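Local coordinates for putative D-alanine N-acetyltransferase of GNAT family (PDB 2R7H), which probably transfers an acyl group, most likely acetyl from acetyl-CoA, to an amine, as members of the GNAT acetyltransferase family do, at the interface of chains A and B. Sequence-based numbering; all coordinates share one arbitrary frame. Chains: chain A/B, Putative D-alanine N-acetyltransferase of GNAT family.

The interface of chains A and B. Residues chain A 88, 94, 130, 132, 171; chain B 159-162.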
loop_
_atom_site.group_PDB
_atom_site.type_symbol
_atom_site.label_atom_id
_atom_site.label_comp_id
_atom_site.label_asym_id
_atom_site.label_seq_id
_atom_site.Cartn_x
_atom_site.Cartn_y
_atom_site.Cartn_z
ATOM N N THR A 88 -6.685 2.957 -5.917
ATOM C CA THR A 88 -5.843 3.212 -4.754
ATOM C C THR A 88 -6.727 3.710 -3.589
ATOM O O THR A 88 -7.437 4.692 -3.752
ATOM C CB THR A 88 -4.745 4.192 -5.090
ATOM O OG1 THR A 88 -4.007 3.640 -6.192
ATOM C CG2 THR A 88 -3.808 4.394 -3.905
ATOM N N THR A 94 -7.062 7.445 -8.666
ATOM C CA THR A 94 -5.706 6.904 -8.698
ATOM C C THR A 94 -5.859 5.418 -8.594
ATOM O O THR A 94 -6.723 4.928 -7.853
ATOM C CB THR A 94 -4.811 7.463 -7.608
ATOM O OG1 THR A 94 -4.610 8.855 -7.873
ATOM C CG2 THR A 94 -3.426 6.789 -7.590
ATOM N N LEU A 130 -4.689 8.670 -12.772
ATOM C CA LEU A 130 -3.357 8.155 -12.651
ATOM C C LEU A 130 -3.300 6.681 -12.424
ATOM O O LEU A 130 -4.177 6.148 -11.784
ATOM C CB LEU A 130 -2.720 8.816 -11.443
ATOM C CG LEU A 130 -2.365 10.296 -11.557
ATOM C CD1 LEU A 130 -2.164 10.900 -10.127
ATOM C CD2 LEU A 130 -1.180 10.477 -12.465
ATOM N N PHE A 132 -0.380 3.943 -11.172
ATOM C CA PHE A 132 0.993 3.781 -10.697
ATOM C C PHE A 132 1.409 2.323 -10.748
ATOM O O PHE A 132 0.633 1.458 -10.626
ATOM C CB PHE A 132 1.181 4.313 -9.259
ATOM C CG PHE A 132 1.117 5.794 -9.137
ATOM C CD1 PHE A 132 2.263 6.548 -9.291
ATOM C CD2 PHE A 132 -0.065 6.427 -8.869
ATOM C CE1 PHE A 132 2.186 7.879 -9.149
ATOM C CE2 PHE A 132 -0.151 7.773 -8.753
ATOM C CZ PHE A 132 0.985 8.500 -8.934
ATOM N N ILE A 171 8.810 3.928 -8.114
ATOM C CA ILE A 171 7.365 4.135 -8.274
ATOM C C ILE A 171 7.221 4.812 -9.650
ATOM O O ILE A 171 7.826 5.892 -9.920
ATOM C CB ILE A 171 6.686 4.937 -7.166
ATOM C CG1 ILE A 171 6.974 4.329 -5.797
ATOM C CG2 ILE A 171 5.106 5.057 -7.450
ATOM C CD1 ILE A 171 6.312 5.032 -4.637
ATOM N N LEU B 159 4.525 12.261 -4.948
ATOM C CA LEU B 159 3.718 11.731 -6.030
ATOM C C LEU B 159 2.694 12.849 -6.279
ATOM O O LEU B 159 1.797 13.054 -5.459
ATOM C CB LEU B 159 3.092 10.358 -5.680
ATOM C CG LEU B 159 4.092 9.236 -5.242
ATOM C CD1 LEU B 159 3.302 7.929 -5.071
ATOM C CD2 LEU B 159 5.265 9.032 -6.221
ATOM N N LYS B 160 2.858 13.580 -7.395
ATOM C CA LYS B 160 2.001 14.730 -7.723
ATOM C C LYS B 160 0.555 14.359 -7.938
ATOM O O LYS B 160 0.253 13.389 -8.621
ATOM C CB LYS B 160 2.525 15.520 -8.931
ATOM C CG LYS B 160 3.919 16.176 -8.769
ATOM C CD LYS B 160 4.021 17.286 -7.691
ATOM C CE LYS B 160 3.203 18.542 -7.997
ATOM N NZ LYS B 160 3.248 19.525 -6.836
ATOM N N ALA B 161 -0.339 15.107 -7.302
ATOM C CA ALA B 161 -1.786 14.904 -7.403
ATOM C C ALA B 161 -2.220 13.485 -7.121
ATOM O O ALA B 161 -3.173 13.030 -7.684
ATOM C CB ALA B 161 -2.300 15.357 -8.798
ATOM N N PHE B 162 -1.550 12.802 -6.195
ATOM C CA PHE B 162 -1.858 11.435 -5.864
ATOM C C PHE B 162 -3.262 11.247 -5.318
ATOM O O PHE B 162 -4.012 10.372 -5.808
ATOM C CB PHE B 162 -0.810 10.930 -4.856
ATOM C CG PHE B 162 -0.964 9.496 -4.488
ATOM C CD1 PHE B 162 -0.308 8.535 -5.219
ATOM C CD2 PHE B 162 -1.712 9.112 -3.391
ATOM C CE1 PHE B 162 -0.441 7.207 -4.910
ATOM C CE2 PHE B 162 -1.829 7.776 -3.061
ATOM C CZ PHE B 162 -1.189 6.824 -3.830
#
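This mainly apolar patch is part of the two-fold symmetric interface that joins two copies of the GNAT fold in the deposited dimer. B:Phe162, in the turn after strand 154-159 of one chain, packs against strands 94-102 and 130-136 and the loop residue A:Thr88 of the other; its twin does the same in return. Whether this dimer also forms in solution the structure alone does not show. B:Phe162 hides 56 Å² against chain A, more than any other residue of the patch. Its CG stands anti to the backbone N (chi1 -177°), which extends the ring away from its own turn and toward the partner chain. A phenylalanine suits the place because its flat ring can touch different neighbours at once. A:Phe132 CE2 comes within 3.6 Å of B:Phe162 CD1; the ring planes are inclined by about 45°, with CD1 above the A:Phe132 plane just beyond its CE2 rim. The methyl CG2 of A:Thr88, 3.6 Å from B:Phe162 CZ, gives the far end of the ring an apolar cap. A:Thr94 CG2 sits over one face of the B:Phe162 ring, displaced toward its rim, and also at the edge of the A:Phe132 ring, in its plane, so this methyl borders both aromatics, beside the place where they touch directly. The branched threonine serves both needs: its methyl packs on carbon while its hydroxyl, anti to the carbonyl carbon, donates to a partner carbonyl. B:Leu159 CD1 lies 4.1 Å from A:Ile171 CG2; these chains cross nearly at right angles, their branched ends offering methyls that fit an uneven surface. A:Leu130 likewise turns its methyl CD1 toward the turn's backbone, 3.4 Å from B:Ala161 O. The small B:Ala161, with positive phi, helps form the bend that presents B:Phe162. A polar tie comes from a hydrogen bond of 2.6 Å from A:Thr94 OG1 to B:Phe162 O, lying in the carbonyl plane with a C=O...OG1 angle of 148°.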